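Local structure of endo-1,4-beta-xylanase (Bacteroides thetaiotaomicron VPI-5482, 3KST) at residues Phe53-Arg63 and Thr298-Lys306; Ile123-Ser132 and Leu143-Asn152. The protein probably hydrolyses O-glycosidic bonds in xylan-type polysaccharides, as expected of a calcium-binding glycoside hydrolase of family 43. All coordinates share one frame; numbering follows the deposited sequence.

Contact 1 (Phe53-Arg63 and Thr298-Lys306)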
loop_
_atom_site.group_PDB
_atom_site.type_symbol
_atom_site.label_atom_id
_atom_site.label_comp_id
_atom_site.label_asym_id
_atom_site.label_seq_id
_atom_site.Cartn_x
_atom_site.Cartn_y
_atom_site.Cartn_z
ATOM N N PHE A 53 -5.911 -12.078 4.663
ATOM C CA PHE A 53 -5.779 -12.460 6.086
ATOM C C PHE A 53 -6.735 -11.588 6.881
ATOM O O PHE A 53 -6.893 -10.412 6.545
ATOM C CB PHE A 53 -4.356 -12.227 6.598
ATOM C CG PHE A 53 -3.311 -12.983 5.845
ATOM C CD1 PHE A 53 -2.768 -12.445 4.686
ATOM C CD2 PHE A 53 -2.847 -14.215 6.299
ATOM C CE1 PHE A 53 -1.771 -13.138 3.961
ATOM C CE2 PHE A 53 -1.863 -14.923 5.606
ATOM C CZ PHE A 53 -1.313 -14.380 4.415
ATOM N N SER A 54 -7.378 -12.137 7.925
ATOM C CA SER A 54 -8.211 -11.328 8.816
ATOM C C SER A 54 -7.753 -11.450 10.275
ATOM O O SER A 54 -7.114 -12.425 10.659
ATOM C CB SER A 54 -9.704 -11.668 8.710
ATOM O OG SER A 54 -10.018 -12.888 9.346
ATOM N N SER A 55 -8.149 -10.465 11.069
ATOM C CA SER A 55 -7.777 -10.350 12.491
ATOM C C SER A 55 -8.757 -9.504 13.298
ATOM O O SER A 55 -9.342 -8.544 12.764
ATOM C CB SER A 55 -6.391 -9.722 12.608
ATOM O OG SER A 55 -5.988 -9.478 13.963
ATOM N N ASP A 56 -8.895 -9.863 14.579
ATOM C CA ASP A 56 -9.691 -9.136 15.562
ATOM C C ASP A 56 -8.853 -8.144 16.387
ATOM O O ASP A 56 -9.379 -7.127 16.881
ATOM C CB ASP A 56 -10.331 -10.142 16.540
ATOM C CG ASP A 56 -11.348 -11.041 15.883
ATOM O OD1 ASP A 56 -12.167 -10.528 15.105
ATOM O OD2 ASP A 56 -11.381 -12.252 16.177
ATOM N N ASP A 57 -7.552 -8.427 16.502
ATOM C CA ASP A 57 -6.640 -7.707 17.413
ATOM C C ASP A 57 -5.311 -7.190 16.839
ATOM O O ASP A 57 -4.510 -6.632 17.594
ATOM C CB ASP A 57 -6.365 -8.653 18.600
ATOM C CG ASP A 57 -5.641 -9.967 18.190
ATOM O OD1 ASP A 57 -5.167 -10.113 17.024
ATOM O OD2 ASP A 57 -5.571 -10.880 19.029
ATOM N N LEU A 58 -5.060 -7.427 15.544
ATOM C CA LEU A 58 -3.819 -7.051 14.824
ATOM C C LEU A 58 -2.586 -7.928 15.117
ATOM O O LEU A 58 -1.600 -7.835 14.393
ATOM C CB LEU A 58 -3.432 -5.560 15.004
ATOM C CG LEU A 58 -4.448 -4.554 14.494
ATOM C CD1 LEU A 58 -4.034 -3.142 14.953
ATOM C CD2 LEU A 58 -4.526 -4.655 12.973
ATOM N N LYS A 59 -2.635 -8.764 16.157
ATOM C CA LYS A 59 -1.528 -9.644 16.540
ATOM C C LYS A 59 -1.738 -11.002 15.907
ATOM O O LYS A 59 -0.817 -11.534 15.284
ATOM C CB LYS A 59 -1.410 -9.776 18.073
ATOM C CG LYS A 59 -0.364 -10.800 18.564
ATOM C CD LYS A 59 1.093 -10.542 18.141
ATOM C CE LYS A 59 2.013 -11.536 18.833
ATOM N NZ LYS A 59 3.494 -11.414 18.615
ATOM N N ASN A 60 -2.937 -11.561 16.091
ATOM C CA ASN A 60 -3.271 -12.888 15.586
ATOM C C ASN A 60 -4.117 -12.779 14.333
ATOM O O ASN A 60 -5.189 -12.139 14.342
ATOM C CB ASN A 60 -4.013 -13.677 16.641
ATOM C CG ASN A 60 -3.249 -13.728 17.947
ATOM O OD1 ASN A 60 -2.216 -14.407 18.060
ATOM N ND2 ASN A 60 -3.734 -12.997 18.930
ATOM N N TRP A 61 -3.607 -13.362 13.249
ATOM C CA TRP A 61 -4.247 -13.320 11.926
ATOM C C TRP A 61 -4.665 -14.716 11.493
ATOM O O TRP A 61 -4.015 -15.695 11.855
ATOM C CB TRP A 61 -3.289 -12.716 10.877
ATOM C CG TRP A 61 -2.993 -11.276 11.187
ATOM C CD1 TRP A 61 -2.126 -10.821 12.115
ATOM C CD2 TRP A 61 -3.608 -10.120 10.615
ATOM N NE1 TRP A 61 -2.143 -9.449 12.173
ATOM C CE2 TRP A 61 -3.052 -8.990 11.256
ATOM C CE3 TRP A 61 -4.595 -9.925 9.640
ATOM C CZ2 TRP A 61 -3.466 -7.664 10.951
ATOM C CZ3 TRP A 61 -4.994 -8.607 9.322
ATOM C CH2 TRP A 61 -4.423 -7.506 9.975
ATOM N N LYS A 62 -5.753 -14.816 10.739
ATOM C CA LYS A 62 -6.165 -16.103 10.163
ATOM C C LYS A 62 -6.297 -15.903 8.645
ATOM O O LYS A 62 -6.715 -14.822 8.197
ATOM C CB LYS A 62 -7.455 -16.658 10.783
ATOM C CG LYS A 62 -8.765 -16.513 10.005
ATOM C CD LYS A 62 -9.955 -17.099 10.767
ATOM C CE LYS A 62 -11.034 -17.569 9.805
ATOM N NZ LYS A 62 -12.287 -18.010 10.494
ATOM N N ARG A 63 -5.969 -16.945 7.884
ATOM C CA ARG A 63 -6.145 -16.913 6.426
ATOM C C ARG A 63 -7.609 -17.036 6.062
ATOM O O ARG A 63 -8.341 -17.853 6.638
ATOM C CB ARG A 63 -5.388 -18.025 5.736
ATOM C CG ARG A 63 -3.926 -17.770 5.653
ATOM C CD ARG A 63 -3.266 -18.923 4.946
ATOM N NE ARG A 63 -1.861 -18.660 4.698
ATOM C CZ ARG A 63 -1.387 -17.872 3.727
ATOM N NH1 ARG A 63 -2.214 -17.199 2.901
ATOM N NH2 ARG A 63 -0.078 -17.748 3.586
ATOM N N THR A 298 6.264 0.640 19.848
ATOM C CA THR A 298 6.764 -0.721 19.874
ATOM C C THR A 298 6.109 -1.474 18.716
ATOM O O THR A 298 4.895 -1.396 18.540
ATOM C CB THR A 298 6.427 -1.437 21.201
ATOM O OG1 THR A 298 6.817 -0.610 22.321
ATOM C CG2 THR A 298 7.134 -2.809 21.291
ATOM N N VAL A 299 6.931 -2.148 17.921
ATOM C CA VAL A 299 6.461 -2.993 16.812
ATOM C C VAL A 299 5.570 -4.183 17.246
ATOM O O VAL A 299 5.955 -4.955 18.129
ATOM C CB VAL A 299 7.685 -3.548 16.007
ATOM C CG1 VAL A 299 7.298 -4.700 15.115
ATOM C CG2 VAL A 299 8.381 -2.432 15.173
ATOM N N ILE A 300 4.372 -4.296 16.654
ATOM C CA ILE A 300 3.534 -5.502 16.814
ATOM C C ILE A 300 4.095 -6.493 15.792
ATOM O O ILE A 300 4.133 -6.171 14.590
ATOM C CB ILE A 300 2.047 -5.267 16.483
ATOM C CG1 ILE A 300 1.413 -4.222 17.412
ATOM C CG2 ILE A 300 1.266 -6.608 16.519
ATOM C CD1 ILE A 300 -0.034 -3.880 17.056
ATOM N N LYS A 301 4.479 -7.678 16.268
ATOM C CA LYS A 301 5.028 -8.756 15.440
ATOM C C LYS A 301 3.874 -9.704 15.211
ATOM O O LYS A 301 3.616 -10.552 16.070
ATOM C CB LYS A 301 6.159 -9.483 16.166
ATOM C CG LYS A 301 7.432 -8.680 16.296
ATOM C CD LYS A 301 8.545 -9.548 16.866
ATOM C CE LYS A 301 9.841 -8.779 16.946
ATOM N NZ LYS A 301 10.851 -9.556 17.696
ATOM N N PRO A 302 3.144 -9.554 14.083
ATOM C CA PRO A 302 1.990 -10.436 13.894
ATOM C C PRO A 302 2.365 -11.896 13.577
ATOM O O PRO A 302 3.488 -12.201 13.166
ATOM C CB PRO A 302 1.250 -9.769 12.723
ATOM C CG PRO A 302 2.356 -9.273 11.874
ATOM C CD PRO A 302 3.393 -8.747 12.869
ATOM N N ARG A 303 1.424 -12.803 13.786
ATOM C CA ARG A 303 1.623 -14.233 13.452
ATOM C C ARG A 303 0.332 -14.743 12.856
ATOM O O ARG A 303 -0.711 -14.103 13.047
ATOM C CB ARG A 303 1.999 -15.041 14.698
ATOM C CG ARG A 303 1.004 -14.915 15.833
ATOM C CD ARG A 303 1.369 -15.803 16.991
ATOM N NE ARG A 303 0.246 -15.908 17.928
ATOM C CZ ARG A 303 0.147 -16.805 18.919
ATOM N NH1 ARG A 303 1.105 -17.717 19.167
ATOM N NH2 ARG A 303 -0.943 -16.793 19.686
ATOM N N VAL A 304 0.396 -15.906 12.202
ATOM C CA VAL A 304 -0.790 -16.510 11.578
ATOM C C VAL A 304 -1.093 -17.819 12.264
ATOM O O VAL A 304 -0.184 -18.645 12.437
ATOM C CB VAL A 304 -0.610 -16.756 10.077
ATOM C CG1 VAL A 304 -1.887 -17.391 9.510
ATOM C CG2 VAL A 304 -0.318 -15.443 9.362
ATOM N N LEU A 305 -2.364 -17.981 12.645
ATOM C CA LEU A 305 -2.884 -19.159 13.328
ATOM C C LEU A 305 -3.883 -19.913 12.465
ATOM O O LEU A 305 -4.490 -19.340 11.551
ATOM C CB LEU A 305 -3.610 -18.723 14.605
ATOM C CG LEU A 305 -2.841 -17.819 15.565
ATOM C CD1 LEU A 305 -3.708 -17.473 16.778
ATOM C CD2 LEU A 305 -1.478 -18.430 15.989
ATOM N N LYS A 306 -4.071 -21.189 12.790
ATOM C CA LYS A 306 -5.074 -22.046 12.128
ATOM C C LYS A 306 -5.919 -22.853 13.122
ATOM O O LYS A 306 -5.789 -22.699 14.345
ATOM C CB LYS A 306 -4.389 -22.956 11.139
ATOM C CG LYS A 306 -3.294 -23.853 11.720
ATOM C CD LYS A 306 -2.742 -24.810 10.642
ATOM C CE LYS A 306 -1.897 -24.096 9.600
ATOM N NZ LYS A 306 -1.564 -24.902 8.383
ATOM O OXT LYS A 306 -6.759 -23.676 12.711
HETATM O O HOH W 1 3.915 -8.276 19.038
HETATM O O HOH W 2 -5.213 -19.568 8.961
#

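Contact 2 (Ile123-Ser132 and Leu143-Asn152)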
loop_
_atom_site.group_PDB
_atom_site.type_symbol
_atom_site.label_atom_id
_atom_site.label_comp_id
_atom_site.label_asym_id
_atom_site.label_seq_id
_atom_site.Cartn_x
_atom_site.Cartn_y
_atom_site.Cartn_z
ATOM N N ILE A 123 -5.929 -1.011 -16.374
ATOM C CA ILE A 123 -6.608 0.311 -16.380
ATOM C C ILE A 123 -6.162 1.119 -17.614
ATOM O O ILE A 123 -6.997 1.726 -18.285
ATOM C CB ILE A 123 -6.296 1.050 -15.023
ATOM C CG1 ILE A 123 -6.964 0.331 -13.845
ATOM C CG2 ILE A 123 -6.686 2.516 -15.011
ATOM C CD1 ILE A 123 -6.233 0.598 -12.515
ATOM N N TRP A 124 -4.858 1.102 -17.894
ATOM C CA TRP A 124 -4.263 1.741 -19.079
ATOM C C TRP A 124 -3.048 0.919 -19.553
ATOM O O TRP A 124 -2.575 0.025 -18.835
ATOM C CB TRP A 124 -3.949 3.221 -18.794
ATOM C CG TRP A 124 -2.709 3.500 -17.982
ATOM C CD1 TRP A 124 -2.221 2.776 -16.904
ATOM C CD2 TRP A 124 -1.870 4.642 -18.097
ATOM N NE1 TRP A 124 -1.096 3.366 -16.418
ATOM C CE2 TRP A 124 -0.860 4.525 -17.117
ATOM C CE3 TRP A 124 -1.839 5.737 -18.975
ATOM C CZ2 TRP A 124 0.165 5.484 -16.976
ATOM C CZ3 TRP A 124 -0.826 6.687 -18.832
ATOM C CH2 TRP A 124 0.167 6.546 -17.842
ATOM N N SER A 125 -2.514 1.257 -20.724
ATOM C CA SER A 125 -1.448 0.458 -21.359
ATOM C C SER A 125 -0.013 0.643 -20.900
ATOM O O SER A 125 0.795 -0.276 -21.083
ATOM C CB SER A 125 -1.507 0.648 -22.881
ATOM O OG SER A 125 -1.238 1.989 -23.247
ATOM N N GLU A 126 0.325 1.815 -20.352
ATOM C CA GLU A 126 1.708 2.070 -19.902
ATOM C C GLU A 126 2.026 1.302 -18.638
ATOM O O GLU A 126 1.201 1.301 -17.723
ATOM C CB GLU A 126 1.960 3.548 -19.588
ATOM C CG GLU A 126 3.449 3.879 -19.322
ATOM C CD GLU A 126 3.719 5.365 -19.149
ATOM O OE1 GLU A 126 3.243 6.175 -19.985
ATOM O OE2 GLU A 126 4.405 5.759 -18.169
ATOM N N LYS A 127 3.240 0.742 -18.598
ATOM C CA LYS A 127 3.760 0.033 -17.422
ATOM C C LYS A 127 3.651 0.936 -16.180
ATOM O O LYS A 127 3.980 2.122 -16.202
ATOM C CB LYS A 127 5.204 -0.419 -17.596
ATOM C CG LYS A 127 5.441 -1.595 -18.513
ATOM C CD LYS A 127 6.902 -2.043 -18.445
ATOM C CE LYS A 127 7.268 -2.988 -19.592
ATOM N NZ LYS A 127 8.650 -3.533 -19.488
ATOM N N SER A 128 3.161 0.359 -15.088
ATOM C CA SER A 128 2.921 1.105 -13.872
ATOM C C SER A 128 2.620 0.147 -12.755
ATOM O O SER A 128 2.081 -0.921 -13.000
ATOM C CB SER A 128 1.785 2.173 -14.027
ATOM O OG SER A 128 0.716 1.773 -14.899
ATOM N N ILE A 129 2.916 0.579 -11.533
ATOM C CA ILE A 129 2.685 -0.239 -10.362
ATOM C C ILE A 129 2.251 0.582 -9.145
ATOM O O ILE A 129 2.179 1.836 -9.182
ATOM C CB ILE A 129 3.981 -1.030 -10.006
ATOM C CG1 ILE A 129 5.155 -0.071 -9.731
ATOM C CG2 ILE A 129 4.325 -2.056 -11.108
ATOM C CD1 ILE A 129 6.414 -0.761 -9.287
ATOM N N ASP A 130 1.954 -0.131 -8.056
ATOM C CA ASP A 130 1.716 0.486 -6.742
ATOM C C ASP A 130 0.494 1.438 -6.634
ATOM O O ASP A 130 0.540 2.490 -6.003
ATOM C CB ASP A 130 3.006 1.144 -6.189
ATOM C CG ASP A 130 4.128 0.167 -5.975
ATOM O OD1 ASP A 130 4.001 -0.994 -6.375
ATOM O OD2 ASP A 130 5.132 0.566 -5.349
ATOM N N THR A 131 -0.597 1.001 -7.235
ATOM C CA THR A 131 -1.869 1.703 -7.161
ATOM C C THR A 131 -2.295 2.023 -5.711
ATOM O O THR A 131 -2.171 1.182 -4.816
ATOM C CB THR A 131 -3.017 0.853 -7.712
ATOM O OG1 THR A 131 -3.011 -0.432 -7.072
ATOM C CG2 THR A 131 -2.933 0.694 -9.199
ATOM N N SER A 132 -2.790 3.232 -5.503
ATOM C CA SER A 132 -3.427 3.602 -4.241
ATOM C C SER A 132 -4.511 4.612 -4.596
ATOM O O SER A 132 -4.198 5.618 -5.238
ATOM C CB SER A 132 -2.464 4.204 -3.231
ATOM O OG SER A 132 -3.127 4.321 -1.981
ATOM N N LEU A 143 -6.224 8.269 -8.386
ATOM C CA LEU A 143 -5.349 7.090 -8.310
ATOM C C LEU A 143 -3.901 7.547 -8.370
ATOM O O LEU A 143 -3.492 8.268 -9.318
ATOM C CB LEU A 143 -5.623 6.072 -9.436
ATOM C CG LEU A 143 -4.953 4.693 -9.254
ATOM C CD1 LEU A 143 -5.596 3.993 -8.076
ATOM C CD2 LEU A 143 -5.112 3.781 -10.499
ATOM N N TYR A 144 -3.145 7.141 -7.348
ATOM C CA TYR A 144 -1.712 7.357 -7.220
ATOM C C TYR A 144 -1.072 6.048 -7.669
ATOM O O TYR A 144 -1.588 4.979 -7.371
ATOM C CB TYR A 144 -1.327 7.727 -5.783
ATOM C CG TYR A 144 -2.045 8.981 -5.375
ATOM C CD1 TYR A 144 -3.363 8.928 -4.920
ATOM C CD2 TYR A 144 -1.446 10.239 -5.524
ATOM C CE1 TYR A 144 -4.079 10.093 -4.623
ATOM C CE2 TYR A 144 -2.156 11.420 -5.204
ATOM C CZ TYR A 144 -3.467 11.329 -4.750
ATOM O OH TYR A 144 -4.191 12.450 -4.437
ATOM N N PHE A 145 0.012 6.155 -8.433
ATOM C CA PHE A 145 0.697 5.002 -9.003
ATOM C C PHE A 145 2.058 5.457 -9.486
ATOM O O PHE A 145 2.288 6.666 -9.604
ATOM C CB PHE A 145 -0.130 4.388 -10.154
ATOM C CG PHE A 145 -0.500 5.365 -11.228
ATOM C CD1 PHE A 145 -1.678 6.129 -11.109
ATOM C CD2 PHE A 145 0.277 5.510 -12.377
ATOM C CE1 PHE A 145 -2.040 7.033 -12.085
ATOM C CE2 PHE A 145 -0.101 6.423 -13.369
ATOM C CZ PHE A 145 -1.270 7.175 -13.212
ATOM N N VAL A 146 2.933 4.494 -9.744
ATOM C CA VAL A 146 4.309 4.729 -10.194
ATOM C C VAL A 146 4.422 4.586 -11.685
ATOM O O VAL A 146 3.932 3.589 -12.231
ATOM C CB VAL A 146 5.282 3.669 -9.595
ATOM C CG1 VAL A 146 6.677 3.671 -10.310
ATOM C CG2 VAL A 146 5.424 3.873 -8.067
ATOM N N ARG A 147 5.017 5.580 -12.352
ATOM C CA ARG A 147 5.413 5.439 -13.755
ATOM C C ARG A 147 6.941 5.453 -13.734
ATOM O O ARG A 147 7.572 6.111 -12.879
ATOM C CB ARG A 147 4.917 6.569 -14.633
ATOM C CG ARG A 147 3.408 6.711 -14.673
ATOM C CD ARG A 147 3.006 7.973 -15.418
ATOM N NE ARG A 147 3.383 7.970 -16.826
ATOM C CZ ARG A 147 3.401 9.047 -17.629
ATOM N NH1 ARG A 147 3.082 10.256 -17.170
ATOM N NH2 ARG A 147 3.761 8.913 -18.898
ATOM N N PHE A 148 7.522 4.788 -14.717
ATOM C CA PHE A 148 8.977 4.674 -14.849
ATOM C C PHE A 148 9.463 5.792 -15.772
ATOM O O PHE A 148 9.944 5.557 -16.885
ATOM C CB PHE A 148 9.337 3.274 -15.354
ATOM C CG PHE A 148 8.672 2.194 -14.574
ATOM C CD1 PHE A 148 9.134 1.858 -13.304
ATOM C CD2 PHE A 148 7.554 1.543 -15.072
ATOM C CE1 PHE A 148 8.500 0.859 -12.569
ATOM C CE2 PHE A 148 6.920 0.564 -14.345
ATOM C CZ PHE A 148 7.390 0.211 -13.092
ATOM N N THR A 149 9.323 7.026 -15.292
ATOM C CA THR A 149 9.634 8.228 -16.060
ATOM C C THR A 149 10.974 8.858 -15.726
ATOM O O THR A 149 11.550 9.535 -16.576
ATOM C CB THR A 149 8.527 9.282 -15.901
ATOM O OG1 THR A 149 8.273 9.544 -14.504
ATOM C CG2 THR A 149 7.232 8.786 -16.571
ATOM N N ASP A 150 11.455 8.659 -14.498
ATOM C CA ASP A 150 12.761 9.210 -14.066
ATOM C C ASP A 150 13.062 8.480 -12.773
ATOM O O ASP A 150 12.969 9.039 -11.660
ATOM C CB ASP A 150 12.675 10.716 -13.856
ATOM C CG ASP A 150 14.031 11.358 -13.601
ATOM O OD1 ASP A 150 15.072 10.659 -13.575
ATOM O OD2 ASP A 150 14.041 12.599 -13.490
ATOM N N GLY A 151 13.413 7.220 -12.981
ATOM C CA GLY A 151 13.407 6.219 -11.949
ATOM C C GLY A 151 11.943 5.868 -11.755
ATOM O O GLY A 151 11.055 6.175 -12.618
ATOM N N ASN A 152 11.638 5.228 -10.629
ATOM C CA ASN A 152 10.253 5.043 -10.237
ATOM C C ASN A 152 9.770 6.381 -9.680
ATOM O O ASN A 152 10.333 6.864 -8.690
ATOM C CB ASN A 152 10.092 3.981 -9.147
ATOM C CG ASN A 152 10.387 2.572 -9.613
ATOM O OD1 ASN A 152 10.976 2.315 -10.674
ATOM N ND2 ASN A 152 9.953 1.620 -8.795
HETATM O O HOH W 3 6.052 3.820 -16.891
#

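Contact 1 (Phe53-Arg63 and Thr298-Lys306)
Arg303 lies alongside Asn60 on the same face of two parallel-paired strands, showing how a long side chain can reinforce a backbone pairing. Its CB carries CG into the slot between backbone N and carbonyl carbon (chi1 56°), and Arg303 CG lies 3.9 Å from both Lys59 O and Asn60 OD1. CD follows alongside the asparagine. Arg303 NE then donates to Asn60 OD1 at 2.9 Å, and Arg303 NH2 reaches the same oxygen at 3.2 Å, gripping one amide oxygen side-on in the guanidinium plane. Leu305 CD2 lies over one face of the guanidinium, offset toward its rim. The other end of the asparagine amide is tied down too: ND2 donates to Asp57 OD2, while Asp57 OD1 accepts from Lys59 N (Asx turn) and Asn60 N (Asx motif). Together these bonds fix the amide's rotation.

Backbone bonds run from Arg303 N to Lys59 O, from Trp61 N to Arg303 O and from Leu305 N to Trp61 O. Lys59, bent at chi2 (60°), brings NZ to Lys301 O at 2.7 Å. On the Trp61 face, Val304 CG2 sits against Phe53 CE2. Just before the strand, Pro302 leans on the indole, Pro302 CB 3.6 Å from Trp61 CD1, while Trp61 NE1 donates to Leu58 O. Strand 293-305, flanked also by residues 17-19, ends by pairing with strand 60-69, linking the last and first blades at their outer edges, consistent with this family's five-bladed beta-propeller.

Contact 2 (Ile123-Ser132 and Leu143-Asn152)
Glu126 and Arg147 form a salt bridge. The arginine approaches side-on: Arg147 NE meets Glu126 OE2 at 2.8 Å from above the carboxylate plane, whereas Arg147 NH2 uses the syn lone pair of Glu126 OE1 at 3.0 Å. A bend at chi3 (64°) brings the guanidinium there, with Trp124 CH2 over one of its faces. A water ties Glu126 OE2 to Lys127 O and Phe148 N. Trp124 NE1 donates to Ser128 OG, which in turn bonds Glu126 O.

Backbone bonds pair Ile129 with Val146 and Ser132 with Tyr144 in antiparallel fashion. The register slips by one residue between them, a beta bulge in which Asp130 (phi 63°) and Thr131 lie opposite Phe145.

Among the apolar contacts, Trp124 CZ2 lies 3.7 Å from Phe145 CE2, the two side chains crossing near a right angle. Ile129 CG1 packs alongside Val146 CB and against Phe148 CZ, and Ile123 CD1 meets Leu143 CD2 tip to tip.

This hairpin supplies the first two strands of a four-stranded antiparallel sheet, continued by 152-158. Strands 92-99 and 102-108 pack on one flank through Phe96 and Ile103; strand 189-197 lies against Tyr144 and Val146, and its Gly191 N bonds Asp130 OD2.

In the fold
Contact 1 and contact 2 lie on opposite sides of the chain's centre, their own centres about 31 Å apart and their nearest atoms about 17 Å apart, so neither touches the other. Contact 1 joins distant parts of the chain, and contact 2 falls between them in sequence. Their relation to the catalytic centre differs. Contact 2 contains Asp130, the predicted pKa modulator, and its Asn152 bonds Glu190, the predicted proton donor; Ser132 bonds Glu83, a calcium ligand together with His251, and the side chain of Ser132 lies about 5 Å from the calcium ion. Contact 1 stands farther off, the side chain of Phe53 about 11 Å from that of Asp26, the predicted proton acceptor.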